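Local structure of endoglucanase (Uncultured bacterium, 3X17) at residues A303-W308 against V345-V350; Y359-A364 against P396-R401; G367-A372 against N378-G383; D386-G391 against H450-R455. The protein hydrolyses internal beta-1,4-glucosidic linkages of cellulose as a glycoside hydrolase family 9 endoglucanase, with an Ig-like domain preceding its (alpha/alpha)6 barrel catalytic domain. All coordinates share one frame; numbering follows the deposited sequence.

How the contacts relate
All four contacts lie in the family 9 catalytic region, and their chemistry does not simply follow depth: the buried contact 1 and the surface contact 4, a thin one between helix ends, are both apolar. The two partly buried contacts carry the polar bonds: a guanidinium on a carbonyl in contact 2, an asparagine amide and two waters in contact 3. Contacts 3 and 4 share helix 381-390, used near its start and at its end respectively. Contact 1 meets contact 2 through packing of Trp308 CH2 on Tyr359 CG at 3.7 Å. A probable hydrogen bond from Arg399 NH1 to Gly391 O, 3.2 Å, ties contact 2 to contact 4.

Contact 1: residues A303-W308 against V345-V350; sequences AAEQAW and VELWVV
Leu347 points its forked end at helix 294-312, and its two methyl groups divide the work of meeting Ala304, Glu305 and Trp308. CD2 lies 3.8 Å from Ala304 CB and 4.1 Å from Glu305 CG. CD1 goes to the next turn, 3.8 Å from Trp308 CB, and also approaches the backbone oxygen Ala304 O at 3.9 Å. The leucine therefore spans one helical turn of the facing helix, and it supplies more than half of the 155 Å² buried between the segments. Its CG sits opposite the carbonyl carbon (chi1 -84°), which sends the fork outward from helix 337-351.

Trp308 turns the other way: CG lies trans to the backbone N (chi1 -174°), which places CB and CG beside Leu347 CD1 and carries the indole on toward helix 337-351. Leu347 CD1 touches the base of the tryptophan side chain, and the two side chains cross obliquely. The ring continues to Ala343 and Ala344 on helix 337-351 and makes edge-to-face contacts with Tyr356 and Tyr359. Glu305 contributes only its aliphatic part here; beyond CG its chain is extended, and OE2 forms a salt bridge with Arg353.

No hydrogen bond crosses between the segments. The small Ala304 faces the large Leu347, with their CA atoms 7.5 Å apart, while the local axes pass at 11.0 Å and run at 131° to each other, obliquely antiparallel. Such apolar packing between slanted, roughly antiparallel helices is typical of the (alpha/alpha)6 barrel of family 9 glycoside hydrolases.

Contact 2: residues Y359-A364 against P396-R401; sequences YIARMA and PAIRAR
Ala364 faces Ile398 and Arg401 in a helix-helix contact of the (alpha/alpha)6 barrel, where the last turns of helix 354-366 meet the first turns of helix 396-418. The local axes are 11.1 Å apart and inclined at 66°. Ile398 supplies the apolar half: its CG1 rests 4.0 Å from Ala364 CB, while its CD1 reaches back one turn to lie 4.0 Å from Ala361 CA. Two alanines thus leave the isoleucine close to the backbone of the opposing helix.

One turn further on, Arg401 reaches across. Its chain bends at chi3 (67°), bringing the guanidinium edge to the carbonyl of Ala364 near the C-terminal end of helix 354-366, where a positive group would probably suit the helix dipole.

In the second shell, Leu368 packs on Arg401 and Tyr387 of helix 381-390 packs on Ile398. Asp395 OD1 accepts a hydrogen bond from Ile398 N at the start of helix 396-418.

Both terminal nitrogens of Arg401 address a single oxygen, unequally: NH1 makes a weak bond to Ala364 O at 3.3 Å, whereas NH2 donates to Ala364 O at 3.0 Å with an N-H...O angle of 158°, using a lone pair in the carbonyl plane.

Contact 3: residues G367-A372 against N378-G383; sequences GLPAYA and NPAALG
Asn378 swings its CG trans to its own backbone N (chi1 -178°), and this rotamer carries the amide across to the carbonyl of Ala370. ND2 donates to Ala370 O at 3.1 Å with an N-H...O angle of 164°. The oxygen lies close to the amide plane, but ND2 stands 46° above the carbonyl plane and so is not on a lone pair. The other end of the amide is also engaged: Asn378 OD1 accepts from Ala380 N at 2.9 Å. Bonds at both ends fix the amide's rotation and decide which end is oxygen.

Water 2 bridges the two backbones: it accepts from Ala381 N at 2.7 Å and lies within hydrogen-bonding distance of the carbonyls of Ala372 and Asn378, with more acceptors around it than it has protons. Water 1 joins Ala370 O (2.7 Å) and Ala372 N (2.9 Å) within 367-372 and reaches the other segment through a weak contact with Asn378 OD1.

Apolar contacts flank this polar centre. Pro369 CB meets Ala380 CB at 3.7 Å. Tyr371 starts away from the other segment, yet its ring returns to set CE1 3.9 Å from Ala381 CB; beyond, Leu445 and Phe448 of helix 435-452 pack on the same tyrosine.

Asn378 follows the calcium ligand Val377 and touches Asp338, another ligand; its side chain is about 6 Å from the ion. The bond from Ala380 N to OD1 defines an Asx turn, which here leads from the calcium site into helix 381-390.

Contact 4: residues D386-G391 against H450-R455; sequences DYVTLG and HHLEPR
Just beyond Leu452, which meets Val388 and Thr389 across the contact, the chain leaves its helix and folds back, with Arg455 N donating to His450 ND1 at 2.9 Å and an N-H...N angle of 157°. This bond ties the end of helix 435-452 to the N-cap position of helix 456-469.

Val388 presents one methyl to the leucine: its CG1, trans to the backbone N (chi1 171°), lies 3.8 Å from Leu452 CD2. Thr389 presents the second. With chi1 at 62°, its OG1 lies between the backbone N and the carbonyl carbon and hydrogen-bonds Phe385 O one turn earlier in its own helix, leaving CG2 to face the other segment. CG2 approaches Leu452 CD2 at 3.9 Å and, more loosely, His451 ND1 at 4.4 Å.

One leucine methyl thus serves both residues, and the leucine side chain crosses each at about a right angle. Only 125 Å² is buried, and no hydrogen bond links the segments; the nearest CA atoms, those of Thr389 and Leu452, are 8.3 Å apart.

Around these helix ends, the contact joins helices 381-390 and 435-452, with Val388 also packing on Leu402 and Val403 of helix 396-418 and His451 touching Leu200 of helix 184-200.

Contact 1: residues A303-W308 against V345-V350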
loop_
_atom_site.group_PDB
_atom_site.type_symbol
_atom_site.label_atom_id
_atom_site.label_comp_id
_atom_site.label_asym_id
_atom_site.label_seq_id
_atom_site.Cartn_x
_atom_site.Cartn_y
_atom_site.Cartn_z
ATOM N N ALA A 303 -22.392 -1.073 -13.134
ATOM C CA ALA A 303 -22.179 -0.033 -12.155
ATOM C C ALA A 303 -21.218 1.028 -12.696
ATOM O O ALA A 303 -21.463 2.230 -12.559
ATOM C CB ALA A 303 -21.629 -0.636 -10.879
ATOM N N ALA A 304 -20.101 0.584 -13.270
ATOM C CA ALA A 304 -19.100 1.526 -13.808
ATOM C C ALA A 304 -19.728 2.407 -14.886
ATOM O O ALA A 304 -19.459 3.612 -14.958
ATOM C CB ALA A 304 -17.848 0.785 -14.379
ATOM N N GLU A 305 -20.563 1.798 -15.716
ATOM C CA GLU A 305 -21.207 2.495 -16.833
ATOM C C GLU A 305 -22.206 3.546 -16.359
ATOM O O GLU A 305 -22.339 4.607 -16.974
ATOM C CB GLU A 305 -21.893 1.494 -17.781
ATOM C CG GLU A 305 -20.906 0.659 -18.595
ATOM C CD GLU A 305 -21.567 -0.468 -19.410
ATOM O OE1 GLU A 305 -22.590 -1.031 -18.965
ATOM O OE2 GLU A 305 -21.006 -0.851 -20.458
ATOM N N GLN A 306 -22.890 3.262 -15.254
ATOM C CA GLN A 306 -23.913 4.164 -14.730
ATOM C C GLN A 306 -23.225 5.355 -14.049
ATOM O O GLN A 306 -23.604 6.498 -14.245
ATOM C CB GLN A 306 -24.811 3.386 -13.745
ATOM C CG GLN A 306 -25.951 4.176 -13.101
ATOM C CD GLN A 306 -26.850 4.848 -14.130
ATOM O OE1 GLN A 306 -27.311 4.211 -15.083
ATOM N NE2 GLN A 306 -27.040 6.163 -13.987
ATOM N N ALA A 307 -22.178 5.069 -13.287
ATOM C CA ALA A 307 -21.300 6.088 -12.750
ATOM C C ALA A 307 -20.720 7.023 -13.817
ATOM O O ALA A 307 -20.639 8.227 -13.616
ATOM C CB ALA A 307 -20.181 5.438 -11.964
ATOM N N TRP A 308 -20.260 6.473 -14.931
ATOM C CA TRP A 308 -19.789 7.332 -15.997
ATOM C C TRP A 308 -20.923 8.187 -16.592
ATOM O O TRP A 308 -20.680 9.305 -17.021
ATOM C CB TRP A 308 -19.102 6.546 -17.110
ATOM C CG TRP A 308 -18.497 7.473 -18.130
ATOM C CD1 TRP A 308 -19.057 7.892 -19.299
ATOM C CD2 TRP A 308 -17.264 8.184 -17.996
ATOM N NE1 TRP A 308 -18.227 8.772 -19.929
ATOM C CE2 TRP A 308 -17.123 8.987 -19.143
ATOM C CE3 TRP A 308 -16.228 8.165 -17.045
ATOM C CZ2 TRP A 308 -15.990 9.776 -19.371
ATOM C CZ3 TRP A 308 -15.104 8.963 -17.263
ATOM C CH2 TRP A 308 -15.011 9.779 -18.403
ATOM N N VAL A 345 -10.041 5.375 -19.117
ATOM C CA VAL A 345 -9.147 4.306 -19.588
ATOM C C VAL A 345 -9.740 2.932 -19.310
ATOM O O VAL A 345 -9.884 2.129 -20.227
ATOM C CB VAL A 345 -7.735 4.417 -18.937
ATOM C CG1 VAL A 345 -6.900 3.166 -19.228
ATOM C CG2 VAL A 345 -7.020 5.670 -19.464
ATOM N N GLU A 346 -10.083 2.659 -18.049
ATOM C CA GLU A 346 -10.552 1.311 -17.658
ATOM C C GLU A 346 -11.856 0.911 -18.375
ATOM O O GLU A 346 -12.024 -0.227 -18.815
ATOM C CB GLU A 346 -10.722 1.206 -16.143
ATOM C CG GLU A 346 -9.472 1.599 -15.362
ATOM C CD GLU A 346 -8.241 0.742 -15.702
ATOM O OE1 GLU A 346 -8.362 -0.256 -16.451
ATOM O OE2 GLU A 346 -7.162 1.019 -15.144
ATOM N N LEU A 347 -12.764 1.863 -18.525
ATOM C CA LEU A 347 -13.987 1.604 -19.263
ATOM C C LEU A 347 -13.698 1.363 -20.750
ATOM O O LEU A 347 -14.307 0.486 -21.362
ATOM C CB LEU A 347 -14.994 2.753 -19.074
ATOM C CG LEU A 347 -15.824 2.591 -17.781
ATOM C CD1 LEU A 347 -16.426 3.919 -17.312
ATOM C CD2 LEU A 347 -16.908 1.547 -18.016
ATOM N N TRP A 348 -12.844 2.206 -21.332
ATOM C CA TRP A 348 -12.367 2.002 -22.703
ATOM C C TRP A 348 -11.766 0.609 -22.904
ATOM O O TRP A 348 -12.038 -0.053 -23.912
ATOM C CB TRP A 348 -11.338 3.065 -23.103
ATOM C CG TRP A 348 -10.827 2.842 -24.505
ATOM C CD1 TRP A 348 -11.585 2.755 -25.653
ATOM C CD2 TRP A 348 -9.486 2.540 -24.893
ATOM N NE1 TRP A 348 -10.789 2.459 -26.729
ATOM C CE2 TRP A 348 -9.498 2.306 -26.294
ATOM C CE3 TRP A 348 -8.267 2.504 -24.214
ATOM C CZ2 TRP A 348 -8.342 2.039 -27.015
ATOM C CZ3 TRP A 348 -7.117 2.219 -24.933
ATOM C CH2 TRP A 348 -7.162 1.990 -26.315
ATOM N N VAL A 349 -10.959 0.171 -21.934
ATOM C CA VAL A 349 -10.202 -1.077 -22.056
ATOM C C VAL A 349 -11.138 -2.262 -22.096
ATOM O O VAL A 349 -10.928 -3.177 -22.898
ATOM C CB VAL A 349 -9.185 -1.292 -20.896
ATOM C CG1 VAL A 349 -8.707 -2.742 -20.872
ATOM C CG2 VAL A 349 -8.004 -0.352 -21.020
ATOM N N VAL A 350 -12.162 -2.277 -21.237
ATOM C CA VAL A 350 -13.089 -3.439 -21.185
ATOM C C VAL A 350 -14.246 -3.399 -22.213
ATOM O O VAL A 350 -14.761 -4.452 -22.620
ATOM C CB VAL A 350 -13.636 -3.673 -19.737
ATOM C CG1 VAL A 350 -14.532 -2.518 -19.274
ATOM C CG2 VAL A 350 -14.331 -5.048 -19.596
#

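Contact 2: residues Y359-A364 against P396-R401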
loop_
_atom_site.group_PDB
_atom_site.type_symbol
_atom_site.label_atom_id
_atom_site.label_comp_id
_atom_site.label_asym_id
_atom_site.label_seq_id
_atom_site.Cartn_x
_atom_site.Cartn_y
_atom_site.Cartn_z
ATOM N N TYR A 359 -13.023 10.804 -24.418
ATOM C CA TYR A 359 -12.695 11.594 -23.241
ATOM C C TYR A 359 -11.184 11.665 -23.103
ATOM O O TYR A 359 -10.608 12.738 -22.890
ATOM C CB TYR A 359 -13.337 11.025 -21.968
ATOM C CG TYR A 359 -13.071 11.872 -20.732
ATOM C CD1 TYR A 359 -11.943 11.666 -19.972
ATOM C CD2 TYR A 359 -13.927 12.915 -20.368
ATOM C CE1 TYR A 359 -11.667 12.412 -18.867
ATOM C CE2 TYR A 359 -13.634 13.706 -19.274
ATOM C CZ TYR A 359 -12.512 13.418 -18.513
ATOM O OH TYR A 359 -12.197 14.152 -17.398
ATOM N N ILE A 360 -10.530 10.523 -23.296
ATOM C CA ILE A 360 -9.073 10.465 -23.179
ATOM C C ILE A 360 -8.397 11.407 -24.192
ATOM O O ILE A 360 -7.551 12.215 -23.816
ATOM C CB ILE A 360 -8.539 9.042 -23.314
ATOM C CG1 ILE A 360 -9.190 8.122 -22.259
ATOM C CG2 ILE A 360 -7.030 9.035 -23.161
ATOM C CD1 ILE A 360 -8.996 6.600 -22.540
ATOM N N ALA A 361 -8.835 11.343 -25.448
ATOM C CA ALA A 361 -8.233 12.152 -26.525
ATOM C C ALA A 361 -8.441 13.649 -26.297
ATOM O O ALA A 361 -7.526 14.443 -26.489
ATOM C CB ALA A 361 -8.784 11.723 -27.913
ATOM N N ARG A 362 -9.628 14.017 -25.825
ATOM C CA ARG A 362 -9.930 15.395 -25.426
ATOM C C ARG A 362 -8.960 15.885 -24.349
ATOM O O ARG A 362 -8.355 16.973 -24.479
ATOM C CB ARG A 362 -11.380 15.501 -24.941
ATOM C CG ARG A 362 -11.874 16.921 -24.658
ATOM C CD ARG A 362 -13.328 16.938 -24.089
ATOM N NE ARG A 362 -14.052 15.688 -24.348
ATOM C CZ ARG A 362 -14.898 15.100 -23.492
ATOM N NH1 ARG A 362 -15.160 15.656 -22.308
ATOM N NH2 ARG A 362 -15.491 13.952 -23.822
ATOM N N MET A 363 -8.779 15.073 -23.306
ATOM C CA MET A 363 -7.806 15.416 -22.266
ATOM C C MET A 363 -6.404 15.499 -22.813
ATOM O O MET A 363 -5.628 16.326 -22.363
ATOM C CB MET A 363 -7.821 14.445 -21.080
ATOM C CG MET A 363 -7.445 15.142 -19.774
ATOM S SD MET A 363 -7.236 14.047 -18.348
ATOM C CE MET A 363 -8.893 14.090 -17.643
ATOM N N ALA A 364 -6.060 14.592 -23.722
ATOM C CA ALA A 364 -4.705 14.569 -24.288
ATOM C C ALA A 364 -4.366 15.893 -25.012
ATOM O O ALA A 364 -3.219 16.358 -24.959
ATOM C CB ALA A 364 -4.523 13.382 -25.224
ATOM N N PRO A 396 -1.917 6.008 -31.452
ATOM C CA PRO A 396 -0.507 5.656 -31.265
ATOM C C PRO A 396 0.312 6.812 -30.731
ATOM O O PRO A 396 1.270 6.597 -29.988
ATOM C CB PRO A 396 -0.050 5.213 -32.658
ATOM C CG PRO A 396 -1.077 5.723 -33.620
ATOM C CD PRO A 396 -2.388 5.781 -32.833
ATOM N N ALA A 397 -0.112 8.044 -31.010
ATOM C CA ALA A 397 0.585 9.210 -30.435
ATOM C C ALA A 397 0.312 9.368 -28.924
ATOM O O ALA A 397 1.186 9.814 -28.163
ATOM C CB ALA A 397 0.225 10.511 -31.204
ATOM N N ILE A 398 -0.889 8.996 -28.483
ATOM C CA ILE A 398 -1.194 9.014 -27.033
ATOM C C ILE A 398 -0.408 7.916 -26.323
ATOM O O ILE A 398 0.336 8.177 -25.359
ATOM C CB ILE A 398 -2.709 8.857 -26.743
ATOM C CG1 ILE A 398 -3.469 10.091 -27.247
ATOM C CG2 ILE A 398 -2.951 8.665 -25.230
ATOM C CD1 ILE A 398 -5.011 9.913 -27.306
ATOM N N ARG A 399 -0.429 6.732 -26.933
ATOM C CA ARG A 399 0.250 5.603 -26.368
ATOM C C ARG A 399 1.714 5.937 -26.162
ATOM O O ARG A 399 2.253 5.701 -25.074
ATOM C CB ARG A 399 0.068 4.354 -27.206
ATOM C CG ARG A 399 1.022 3.244 -26.800
ATOM C CD ARG A 399 0.407 1.846 -26.889
ATOM N NE ARG A 399 -0.703 1.729 -27.836
ATOM C CZ ARG A 399 -1.835 1.052 -27.587
ATOM N NH1 ARG A 399 -2.046 0.502 -26.389
ATOM N NH2 ARG A 399 -2.788 0.965 -28.519
ATOM N N ALA A 400 2.325 6.593 -27.151
ATOM C CA ALA A 400 3.749 6.947 -27.058
ATOM C C ALA A 400 3.992 7.978 -25.975
ATOM O O ALA A 400 5.016 7.945 -25.314
ATOM C CB ALA A 400 4.304 7.458 -28.413
ATOM N N ARG A 401 3.060 8.905 -25.792
ATOM C CA ARG A 401 3.174 9.847 -24.669
ATOM C C ARG A 401 3.075 9.152 -23.307
ATOM O O ARG A 401 3.894 9.384 -22.416
ATOM C CB ARG A 401 2.149 10.987 -24.792
ATOM C CG ARG A 401 2.568 12.006 -25.845
ATOM C CD ARG A 401 1.393 12.841 -26.286
ATOM N NE ARG A 401 0.922 13.696 -25.200
ATOM C CZ ARG A 401 -0.209 14.382 -25.237
ATOM N NH1 ARG A 401 -0.971 14.333 -26.329
ATOM N NH2 ARG A 401 -0.581 15.105 -24.185
#

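Contact 3: residues G367-A372 against N378-G383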
loop_
_atom_site.group_PDB
_atom_site.type_symbol
_atom_site.label_atom_id
_atom_site.label_comp_id
_atom_site.label_asym_id
_atom_site.label_seq_id
_atom_site.Cartn_x
_atom_site.Cartn_y
_atom_site.Cartn_z
ATOM N N GLY A 367 -3.947 18.472 -21.672
ATOM C CA GLY A 367 -2.944 18.064 -20.692
ATOM C C GLY A 367 -3.400 16.813 -19.964
ATOM O O GLY A 367 -4.515 16.758 -19.464
ATOM N N LEU A 368 -2.594 15.759 -20.043
ATOM C CA LEU A 368 -2.900 14.525 -19.333
ATOM C C LEU A 368 -2.629 14.748 -17.851
ATOM O O LEU A 368 -1.863 15.634 -17.492
ATOM C CB LEU A 368 -2.012 13.400 -19.843
ATOM C CG LEU A 368 -2.225 12.962 -21.287
ATOM C CD1 LEU A 368 -1.044 12.088 -21.753
ATOM C CD2 LEU A 368 -3.552 12.250 -21.454
ATOM N N PRO A 369 -3.248 13.934 -16.987
ATOM C CA PRO A 369 -2.996 14.014 -15.543
ATOM C C PRO A 369 -1.498 13.895 -15.294
ATOM O O PRO A 369 -0.821 13.203 -16.053
ATOM C CB PRO A 369 -3.691 12.751 -15.008
ATOM C CG PRO A 369 -4.750 12.439 -15.999
ATOM C CD PRO A 369 -4.215 12.866 -17.333
ATOM N N ALA A 370 -0.970 14.554 -14.264
ATOM C CA ALA A 370 0.425 14.330 -13.865
ATOM C C ALA A 370 0.668 12.842 -13.573
ATOM O O ALA A 370 -0.247 12.129 -13.117
ATOM C CB ALA A 370 0.803 15.193 -12.636
ATOM N N TYR A 371 1.869 12.371 -13.925
ATOM C CA TYR A 371 2.283 11.006 -13.658
ATOM C C TYR A 371 2.927 10.937 -12.277
ATOM O O TYR A 371 3.945 11.580 -12.010
ATOM C CB TYR A 371 3.277 10.488 -14.725
ATOM C CG TYR A 371 3.513 8.985 -14.635
ATOM C CD1 TYR A 371 2.583 8.091 -15.118
ATOM C CD2 TYR A 371 4.626 8.473 -13.980
ATOM C CE1 TYR A 371 2.782 6.724 -15.032
ATOM C CE2 TYR A 371 4.807 7.126 -13.837
ATOM C CZ TYR A 371 3.910 6.250 -14.416
ATOM O OH TYR A 371 4.109 4.896 -14.299
ATOM N N ALA A 372 2.325 10.181 -11.380
ATOM C CA ALA A 372 2.796 10.210 -9.997
ATOM C C ALA A 372 2.513 8.860 -9.370
ATOM O O ALA A 372 1.752 8.070 -9.940
ATOM C CB ALA A 372 2.114 11.337 -9.232
ATOM N N ASN A 378 -4.244 10.996 -6.572
ATOM C CA ASN A 378 -3.995 10.801 -8.001
ATOM C C ASN A 378 -3.709 9.331 -8.305
ATOM O O ASN A 378 -2.668 8.810 -7.955
ATOM C CB ASN A 378 -2.805 11.653 -8.439
ATOM C CG ASN A 378 -2.518 11.536 -9.909
ATOM O OD1 ASN A 378 -3.062 10.681 -10.600
ATOM N ND2 ASN A 378 -1.614 12.368 -10.385
ATOM N N PRO A 379 -4.697 8.627 -8.839
ATOM C CA PRO A 379 -4.543 7.211 -9.158
ATOM C C PRO A 379 -4.179 6.994 -10.647
ATOM O O PRO A 379 -4.189 5.859 -11.139
ATOM C CB PRO A 379 -5.945 6.668 -8.886
ATOM C CG PRO A 379 -6.819 7.746 -9.311
ATOM C CD PRO A 379 -6.112 9.041 -8.880
ATOM N N ALA A 380 -3.940 8.078 -11.379
ATOM C CA ALA A 380 -3.933 7.986 -12.829
ATOM C C ALA A 380 -2.790 7.128 -13.426
ATOM O O ALA A 380 -2.877 6.744 -14.580
ATOM C CB ALA A 380 -3.959 9.394 -13.474
ATOM N N ALA A 381 -1.758 6.794 -12.643
ATOM C CA ALA A 381 -0.692 5.932 -13.170
ATOM C C ALA A 381 -1.243 4.587 -13.617
ATOM O O ALA A 381 -0.707 3.968 -14.552
ATOM C CB ALA A 381 0.405 5.728 -12.149
ATOM N N LEU A 382 -2.268 4.097 -12.923
ATOM C CA LEU A 382 -2.923 2.852 -13.326
ATOM C C LEU A 382 -3.579 3.004 -14.704
ATOM O O LEU A 382 -3.670 2.061 -15.492
ATOM C CB LEU A 382 -3.978 2.446 -12.298
ATOM C CG LEU A 382 -3.527 2.102 -10.865
ATOM C CD1 LEU A 382 -4.731 1.883 -9.919
ATOM C CD2 LEU A 382 -2.608 0.876 -10.808
ATOM N N GLY A 383 -4.021 4.211 -15.006
ATOM C CA GLY A 383 -4.629 4.444 -16.302
ATOM C C GLY A 383 -3.545 4.470 -17.367
ATOM O O GLY A 383 -3.689 3.857 -18.423
HETATM O O HOH W 1 -0.377 9.511 -12.332
HETATM O O HOH W 2 -1.211 7.760 -10.171
#

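Contact 4: residues D386-G391 against H450-R455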
loop_
_atom_site.group_PDB
_atom_site.type_symbol
_atom_site.label_atom_id
_atom_site.label_comp_id
_atom_site.label_asym_id
_atom_site.label_seq_id
_atom_site.Cartn_x
_atom_site.Cartn_y
_atom_site.Cartn_z
ATOM N N ASP A 386 -2.504 0.845 -17.910
ATOM C CA ASP A 386 -3.513 -0.071 -18.443
ATOM C C ASP A 386 -3.836 0.280 -19.891
ATOM O O ASP A 386 -4.012 -0.602 -20.734
ATOM C CB ASP A 386 -4.793 -0.042 -17.603
ATOM C CG ASP A 386 -4.693 -0.924 -16.374
ATOM O OD1 ASP A 386 -3.652 -1.617 -16.235
ATOM O OD2 ASP A 386 -5.600 -0.870 -15.512
ATOM N N TYR A 387 -3.877 1.569 -20.188
ATOM C CA TYR A 387 -3.933 2.016 -21.571
ATOM C C TYR A 387 -2.794 1.446 -22.467
ATOM O O TYR A 387 -3.063 0.800 -23.481
ATOM C CB TYR A 387 -3.907 3.538 -21.635
ATOM C CG TYR A 387 -4.171 4.079 -23.036
ATOM C CD1 TYR A 387 -3.242 3.887 -24.067
ATOM C CD2 TYR A 387 -5.302 4.845 -23.301
ATOM C CE1 TYR A 387 -3.453 4.415 -25.338
ATOM C CE2 TYR A 387 -5.522 5.391 -24.564
ATOM C CZ TYR A 387 -4.609 5.150 -25.588
ATOM O OH TYR A 387 -4.855 5.673 -26.852
ATOM N N VAL A 388 -1.540 1.704 -22.075
ATOM C CA VAL A 388 -0.364 1.159 -22.746
ATOM C C VAL A 388 -0.398 -0.378 -22.865
ATOM O O VAL A 388 -0.230 -0.909 -23.964
ATOM C CB VAL A 388 0.983 1.676 -22.095
ATOM C CG1 VAL A 388 2.176 0.933 -22.665
ATOM C CG2 VAL A 388 1.161 3.206 -22.331
ATOM N N THR A 389 -0.680 -1.095 -21.775
ATOM C CA THR A 389 -0.542 -2.561 -21.792
ATOM C C THR A 389 -1.785 -3.340 -22.191
ATOM O O THR A 389 -1.693 -4.526 -22.473
ATOM C CB THR A 389 -0.026 -3.123 -20.491
ATOM O OG1 THR A 389 -0.964 -2.828 -19.428
ATOM C CG2 THR A 389 1.360 -2.512 -20.184
ATOM N N LEU A 390 -2.950 -2.716 -22.091
ATOM C CA LEU A 390 -4.204 -3.468 -22.224
ATOM C C LEU A 390 -5.148 -2.863 -23.259
ATOM O O LEU A 390 -6.009 -3.562 -23.772
ATOM C CB LEU A 390 -4.926 -3.590 -20.884
ATOM C CG LEU A 390 -4.740 -4.821 -19.999
ATOM C CD1 LEU A 390 -3.524 -5.650 -20.332
ATOM C CD2 LEU A 390 -4.791 -4.458 -18.506
ATOM N N GLY A 391 -4.928 -1.593 -23.608
ATOM C CA GLY A 391 -5.779 -0.891 -24.562
ATOM C C GLY A 391 -5.629 -1.447 -25.965
ATOM O O GLY A 391 -4.516 -1.583 -26.466
ATOM N N HIS A 450 9.950 -1.360 -15.510
ATOM C CA HIS A 450 10.534 -2.681 -15.677
ATOM C C HIS A 450 9.682 -3.591 -16.560
ATOM O O HIS A 450 10.208 -4.424 -17.302
ATOM C CB HIS A 450 10.759 -3.344 -14.318
ATOM C CG HIS A 450 11.351 -4.720 -14.410
ATOM N ND1 HIS A 450 12.627 -4.951 -14.884
ATOM C CD2 HIS A 450 10.831 -5.938 -14.118
ATOM C CE1 HIS A 450 12.894 -6.245 -14.805
ATOM N NE2 HIS A 450 11.805 -6.871 -14.392
ATOM N N HIS A 451 8.370 -3.470 -16.439
ATOM C CA HIS A 451 7.484 -4.330 -17.189
ATOM C C HIS A 451 7.476 -3.956 -18.686
ATOM O O HIS A 451 7.330 -4.829 -19.556
ATOM C CB HIS A 451 6.077 -4.289 -16.603
ATOM C CG HIS A 451 5.142 -5.274 -17.228
ATOM N ND1 HIS A 451 4.459 -5.009 -18.400
ATOM C CD2 HIS A 451 4.850 -6.557 -16.905
ATOM C CE1 HIS A 451 3.765 -6.078 -18.757
ATOM N NE2 HIS A 451 3.999 -7.037 -17.875
ATOM N N LEU A 452 7.641 -2.664 -18.984
ATOM C CA LEU A 452 7.668 -2.197 -20.383
ATOM C C LEU A 452 9.023 -2.470 -21.045
ATOM O O LEU A 452 9.108 -2.701 -22.251
ATOM C CB LEU A 452 7.395 -0.697 -20.447
ATOM C CG LEU A 452 6.014 -0.171 -20.038
ATOM C CD1 LEU A 452 5.994 1.268 -20.404
ATOM C CD2 LEU A 452 4.881 -0.921 -20.756
ATOM N N GLU A 453 10.056 -2.503 -20.215
ATOM C CA GLU A 453 11.445 -2.390 -20.622
ATOM C C GLU A 453 12.265 -3.006 -19.477
ATOM O O GLU A 453 12.582 -2.320 -18.494
ATOM C CB GLU A 453 11.792 -0.909 -20.765
ATOM C CG GLU A 453 12.898 -0.566 -21.732
ATOM C CD GLU A 453 13.114 0.956 -21.831
ATOM O OE1 GLU A 453 13.764 1.543 -20.919
ATOM O OE2 GLU A 453 12.584 1.569 -22.790
ATOM N N PRO A 454 12.533 -4.321 -19.558
ATOM C CA PRO A 454 13.152 -4.986 -18.400
ATOM C C PRO A 454 14.486 -4.342 -18.056
ATOM O O PRO A 454 15.197 -3.881 -18.951
ATOM C CB PRO A 454 13.328 -6.438 -18.878
ATOM C CG PRO A 454 12.137 -6.643 -19.838
ATOM C CD PRO A 454 12.018 -5.285 -20.551
ATOM N N ARG A 455 14.757 -4.213 -16.776
ATOM C CA ARG A 455 15.854 -3.418 -16.326
ATOM C C ARG A 455 16.182 -3.784 -14.909
ATOM O O ARG A 455 15.539 -3.366 -13.992
ATOM C CB ARG A 455 15.447 -1.980 -16.411
ATOM C CG ARG A 455 16.458 -1.035 -15.946
ATOM C CD ARG A 455 16.003 0.319 -16.248
ATOM N NE ARG A 455 16.699 0.871 -17.378
ATOM C CZ ARG A 455 17.920 1.352 -17.289
ATOM N NH1 ARG A 455 18.519 1.323 -16.128
ATOM N NH2 ARG A 455 18.537 1.845 -18.337
#